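Long-range contact in arylamine n-acetyltransferase NAT (Mycobacterium tuberculosis, PDB 4BGF), which probably transfers the acetyl group of acetyl-coenzyme A to arylamine substrates, as arylamine N-acetyltransferases do: residues 18-32 with 76-88. Residues are numbered along the deposited sequence; the frame is centred on the assembly and turned at random.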
loop_
_atom_site.group_PDB
_atom_site.type_symbol
_atom_site.label_atom_id
_atom_site.label_comp_id
_atom_site.label_asym_id
_atom_site.label_seq_id
_atom_site.Cartn_x
_atom_site.Cartn_y
_atom_site.Cartn_z
ATOM N N THR A 18 0.939 -13.073 18.760
ATOM C CA THR A 18 1.897 -13.114 17.645
ATOM C C THR A 18 1.913 -14.461 16.959
ATOM O O THR A 18 2.864 -14.794 16.272
ATOM C CB THR A 18 3.343 -12.808 18.078
ATOM O OG1 THR A 18 3.795 -13.790 19.018
ATOM C CG2 THR A 18 3.431 -11.420 18.687
ATOM N N ASP A 19 0.857 -15.237 17.158
ATOM C CA ASP A 19 0.758 -16.569 16.593
ATOM C C ASP A 19 0.249 -16.434 15.150
ATOM O O ASP A 19 -0.530 -15.542 14.853
ATOM C CB ASP A 19 -0.192 -17.402 17.448
ATOM C CG ASP A 19 0.156 -17.348 18.952
ATOM O OD1 ASP A 19 1.298 -17.705 19.339
ATOM O OD2 ASP A 19 -0.721 -16.930 19.748
ATOM N N PRO A 20 0.705 -17.313 14.246
ATOM C CA PRO A 20 0.220 -17.224 12.867
ATOM C C PRO A 20 -1.215 -17.726 12.730
ATOM O O PRO A 20 -1.463 -18.848 12.265
ATOM C CB PRO A 20 1.184 -18.122 12.119
ATOM C CG PRO A 20 1.529 -19.148 13.080
ATOM C CD PRO A 20 1.618 -18.454 14.418
ATOM N N THR A 21 -2.148 -16.872 13.145
ATOM C CA THR A 21 -3.579 -17.150 13.096
ATOM C C THR A 21 -4.173 -16.140 12.105
ATOM O O THR A 21 -3.509 -15.182 11.736
ATOM C CB THR A 21 -4.263 -16.941 14.500
ATOM O OG1 THR A 21 -4.621 -15.563 14.658
ATOM C CG2 THR A 21 -3.350 -17.302 15.642
ATOM N N LEU A 22 -5.426 -16.346 11.708
ATOM C CA LEU A 22 -6.182 -15.381 10.907
ATOM C C LEU A 22 -6.376 -14.009 11.577
ATOM O O LEU A 22 -6.217 -12.969 10.931
ATOM C CB LEU A 22 -7.557 -15.965 10.581
ATOM C CG LEU A 22 -8.529 -15.119 9.758
ATOM C CD1 LEU A 22 -7.889 -14.538 8.490
ATOM C CD2 LEU A 22 -9.664 -15.999 9.371
ATOM N N ASP A 23 -6.718 -14.010 12.864
ATOM C CA ASP A 23 -7.039 -12.775 13.575
ATOM C C ASP A 23 -5.842 -11.901 13.858
ATOM O O ASP A 23 -5.933 -10.679 13.870
ATOM C CB ASP A 23 -7.705 -13.114 14.871
ATOM C CG ASP A 23 -8.727 -14.141 14.688
ATOM O OD1 ASP A 23 -8.358 -15.341 14.725
ATOM O OD2 ASP A 23 -9.872 -13.735 14.421
ATOM N N VAL A 24 -4.711 -12.522 14.096
ATOM C CA VAL A 24 -3.496 -11.759 14.108
ATOM C C VAL A 24 -3.239 -11.170 12.700
ATOM O O VAL A 24 -2.730 -10.069 12.572
ATOM C CB VAL A 24 -2.353 -12.636 14.602
ATOM C CG1 VAL A 24 -1.035 -11.950 14.416
ATOM C CG2 VAL A 24 -2.580 -12.950 16.055
ATOM N N LEU A 25 -3.617 -11.882 11.649
ATOM C CA LEU A 25 -3.378 -11.371 10.322
ATOM C C LEU A 25 -4.278 -10.146 10.111
ATOM O O LEU A 25 -3.845 -9.128 9.598
ATOM C CB LEU A 25 -3.610 -12.453 9.257
ATOM C CG LEU A 25 -3.370 -12.048 7.800
ATOM C CD1 LEU A 25 -1.898 -11.766 7.515
ATOM C CD2 LEU A 25 -3.923 -13.097 6.867
ATOM N N GLN A 26 -5.524 -10.249 10.547
ATOM C CA GLN A 26 -6.468 -9.146 10.422
ATOM C C GLN A 26 -6.012 -7.907 11.228
ATOM O O GLN A 26 -6.046 -6.791 10.719
ATOM C CB GLN A 26 -7.868 -9.628 10.848
ATOM C CG GLN A 26 -8.908 -8.550 11.156
ATOM C CD GLN A 26 -9.461 -7.859 9.930
ATOM O OE1 GLN A 26 -10.545 -8.165 9.464
ATOM N NE2 GLN A 26 -8.725 -6.908 9.422
ATOM N N ASP A 27 -5.577 -8.111 12.474
ATOM C CA ASP A 27 -5.166 -7.016 13.360
ATOM C C ASP A 27 -3.903 -6.291 12.896
ATOM O O ASP A 27 -3.738 -5.077 13.087
ATOM C CB ASP A 27 -4.935 -7.537 14.787
ATOM C CG ASP A 27 -6.211 -8.058 15.439
ATOM O OD1 ASP A 27 -7.285 -8.002 14.798
ATOM O OD2 ASP A 27 -6.135 -8.517 16.601
ATOM N N LEU A 28 -2.984 -7.055 12.332
ATOM C CA LEU A 28 -1.745 -6.475 11.892
ATOM C C LEU A 28 -1.990 -5.590 10.713
ATOM O O LEU A 28 -1.435 -4.511 10.643
ATOM C CB LEU A 28 -0.754 -7.548 11.534
ATOM C CG LEU A 28 -0.069 -8.162 12.731
ATOM C CD1 LEU A 28 0.719 -9.319 12.218
ATOM C CD2 LEU A 28 0.838 -7.149 13.417
ATOM N N VAL A 29 -2.831 -6.063 9.797
ATOM C CA VAL A 29 -3.220 -5.306 8.623
ATOM C C VAL A 29 -3.890 -3.974 9.005
ATOM O O VAL A 29 -3.537 -2.933 8.467
ATOM C CB VAL A 29 -4.139 -6.150 7.697
ATOM C CG1 VAL A 29 -4.911 -5.286 6.725
ATOM C CG2 VAL A 29 -3.309 -7.165 6.869
ATOM N N THR A 30 -4.861 -4.012 9.920
ATOM C CA THR A 30 -5.562 -2.805 10.371
ATOM C C THR A 30 -4.623 -1.758 10.967
ATOM O O THR A 30 -4.651 -0.617 10.579
ATOM C CB THR A 30 -6.572 -3.144 11.456
ATOM O OG1 THR A 30 -5.873 -3.789 12.516
ATOM C CG2 THR A 30 -7.652 -4.085 10.958
ATOM N N VAL A 31 -3.798 -2.163 11.927
ATOM C CA VAL A 31 -2.863 -1.259 12.585
ATOM C C VAL A 31 -1.696 -0.777 11.693
ATOM O O VAL A 31 -1.200 0.326 11.860
ATOM C CB VAL A 31 -2.312 -1.938 13.844
ATOM C CG1 VAL A 31 -1.500 -0.985 14.644
ATOM C CG2 VAL A 31 -3.437 -2.409 14.719
ATOM N N HIS A 32 -1.248 -1.625 10.773
ATOM C CA HIS A 32 -0.244 -1.277 9.778
ATOM C C HIS A 32 -0.789 -0.168 8.918
ATOM O O HIS A 32 -0.182 0.882 8.793
ATOM C CB HIS A 32 0.074 -2.511 8.910
ATOM C CG HIS A 32 1.072 -2.265 7.814
ATOM N ND1 HIS A 32 2.362 -2.750 7.863
ATOM C CD2 HIS A 32 0.964 -1.612 6.626
ATOM C CE1 HIS A 32 3.008 -2.390 6.771
ATOM N NE2 HIS A 32 2.182 -1.698 6.006
ATOM N N LEU A 76 7.607 -5.115 3.448
ATOM C CA LEU A 76 7.776 -5.145 4.905
ATOM C C LEU A 76 6.753 -6.045 5.571
ATOM O O LEU A 76 7.077 -6.774 6.478
ATOM C CB LEU A 76 7.708 -3.741 5.541
ATOM C CG LEU A 76 7.917 -3.683 7.068
ATOM C CD1 LEU A 76 9.315 -4.188 7.504
ATOM C CD2 LEU A 76 7.658 -2.261 7.562
ATOM N N MET A 77 5.509 -5.975 5.143
ATOM C CA MET A 77 4.519 -6.888 5.646
ATOM C C MET A 77 4.932 -8.366 5.400
ATOM O O MET A 77 4.878 -9.183 6.318
ATOM C CB MET A 77 3.178 -6.559 5.004
ATOM C CG MET A 77 2.040 -7.439 5.454
ATOM S SD MET A 77 1.805 -7.570 7.275
ATOM C CE MET A 77 1.141 -5.964 7.790
ATOM N N GLY A 78 5.356 -8.690 4.177
ATOM C CA GLY A 78 5.834 -10.023 3.832
ATOM C C GLY A 78 6.938 -10.594 4.728
ATOM O O GLY A 78 6.903 -11.747 5.113
ATOM N N TYR A 79 7.934 -9.791 5.044
ATOM C CA TYR A 79 8.953 -10.192 5.995
ATOM C C TYR A 79 8.418 -10.363 7.406
ATOM O O TYR A 79 8.876 -11.240 8.125
ATOM C CB TYR A 79 10.058 -9.155 6.022
ATOM C CG TYR A 79 10.808 -9.083 4.733
ATOM C CD1 TYR A 79 11.198 -10.230 4.066
ATOM C CD2 TYR A 79 11.113 -7.870 4.171
ATOM C CE1 TYR A 79 11.875 -10.160 2.881
ATOM C CE2 TYR A 79 11.782 -7.788 2.978
ATOM C CZ TYR A 79 12.156 -8.931 2.345
ATOM O OH TYR A 79 12.839 -8.837 1.164
ATOM N N VAL A 80 7.484 -9.511 7.819
ATOM C CA VAL A 80 6.867 -9.663 9.126
ATOM C C VAL A 80 6.070 -10.970 9.255
ATOM O O VAL A 80 6.214 -11.671 10.244
ATOM C CB VAL A 80 5.988 -8.454 9.508
ATOM C CG1 VAL A 80 5.195 -8.740 10.763
ATOM C CG2 VAL A 80 6.864 -7.277 9.720
ATOM N N LEU A 81 5.244 -11.296 8.268
ATOM C CA LEU A 81 4.439 -12.514 8.311
ATOM C C LEU A 81 5.265 -13.783 8.232
ATOM O O LEU A 81 4.920 -14.783 8.835
ATOM C CB LEU A 81 3.402 -12.518 7.204
ATOM C CG LEU A 81 2.453 -11.335 7.233
ATOM C CD1 LEU A 81 1.486 -11.489 6.124
ATOM C CD2 LEU A 81 1.728 -11.266 8.549
ATOM N N ALA A 82 6.359 -13.738 7.496
ATOM C CA ALA A 82 7.252 -14.872 7.415
ATOM C C ALA A 82 7.943 -15.098 8.750
ATOM O O ALA A 82 8.006 -16.208 9.218
ATOM C CB ALA A 82 8.239 -14.647 6.339
ATOM N N GLU A 83 8.431 -14.038 9.379
ATOM C CA GLU A 83 9.092 -14.129 10.688
ATOM C C GLU A 83 8.178 -14.650 11.795
ATOM O O GLU A 83 8.650 -15.095 12.839
ATOM C CB GLU A 83 9.641 -12.769 11.131
ATOM N N LEU A 84 6.876 -14.599 11.572
ATOM C CA LEU A 84 5.934 -15.044 12.571
ATOM C C LEU A 84 5.476 -16.470 12.341
ATOM O O LEU A 84 4.761 -17.013 13.172
ATOM C CB LEU A 84 4.729 -14.114 12.569
ATOM C CG LEU A 84 4.948 -12.786 13.287
ATOM C CD1 LEU A 84 3.741 -11.957 13.099
ATOM C CD2 LEU A 84 5.222 -12.964 14.750
ATOM N N GLY A 85 5.862 -17.063 11.214
ATOM C CA GLY A 85 5.399 -18.391 10.847
ATOM C C GLY A 85 4.304 -18.485 9.788
ATOM O O GLY A 85 3.713 -19.547 9.630
ATOM N N TYR A 86 4.033 -17.405 9.060
ATOM C CA TYR A 86 3.110 -17.462 7.923
ATOM C C TYR A 86 3.903 -17.900 6.696
ATOM O O TYR A 86 5.110 -17.746 6.662
ATOM C CB TYR A 86 2.458 -16.099 7.642
ATOM C CG TYR A 86 1.543 -15.551 8.725
ATOM C CD1 TYR A 86 2.059 -14.948 9.878
ATOM C CD2 TYR A 86 0.175 -15.597 8.584
ATOM C CE1 TYR A 86 1.256 -14.428 10.832
ATOM C CE2 TYR A 86 -0.645 -15.083 9.575
ATOM C CZ TYR A 86 -0.098 -14.498 10.688
ATOM O OH TYR A 86 -0.908 -13.995 11.664
ATOM N N ARG A 87 3.229 -18.470 5.704
ATOM C CA ARG A 87 3.867 -18.786 4.433
ATOM C C ARG A 87 3.521 -17.700 3.456
ATOM O O ARG A 87 2.359 -17.524 3.154
ATOM C CB ARG A 87 3.386 -20.116 3.880
ATOM C CG ARG A 87 3.897 -20.418 2.480
ATOM C CD ARG A 87 5.104 -21.302 2.518
ATOM N NE ARG A 87 5.392 -21.891 1.223
ATOM C CZ ARG A 87 4.601 -22.753 0.591
ATOM N NH1 ARG A 87 3.447 -23.142 1.125
ATOM N NH2 ARG A 87 4.972 -23.227 -0.588
ATOM N N VAL A 88 4.529 -16.991 2.960
ATOM C CA VAL A 88 4.323 -15.819 2.114
ATOM C C VAL A 88 4.833 -16.015 0.683
ATOM O O VAL A 88 6.011 -16.214 0.470
ATOM C CB VAL A 88 5.042 -14.567 2.713
ATOM C CG1 VAL A 88 4.693 -13.274 1.926
ATOM C CG2 VAL A 88 4.748 -14.401 4.198
HETATM O O HOH W 1 4.322 -16.677 15.654
#
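The Schellman motif at Gly85, which follows helical segment 76-83, meets the capped start of the roughly antiparallel segment 22-32 through Pro20 and Tyr86. Pro20 CB sits over the centre of the Tyr86 ring, 4.0 Å from its centroid and 12° off the ring normal, a CH-pi contact; Leu81 CD2 covers the opposite face nearer the rim. At the ring's edge, Tyr86 OH donates to Thr21 O (2.9 Å) in the plane of that carbonyl, with a C=O...donor angle of 146°. Thr21 is itself the N-cap, its OG1 accepting from Val24 N at 3.1 Å. Deeper in, Leu25 CD1 lies 3.7 Å from Leu81 CD1, the two side chains crossing at about a right angle, while Leu28 CD1 and Leu84 CD1 meet tip to tip. Bent at chi2 and chi3, the Met77 chain brings CE to 3.4 Å from His32 ND1, obliquely to an imidazole whose nitrogens are hydrogen-bonded to Tyr8 and His73. At the outer end, Leu84 CD2 lies 3.8 Å from Thr18 CB. Sandwiched between aliphatic groups and tied by its hydroxyl to the cap residue, the Tyr86 ring should be limited in its rotation and its hydroxyl held at the helix start, coupling one helix's end to the other's beginning.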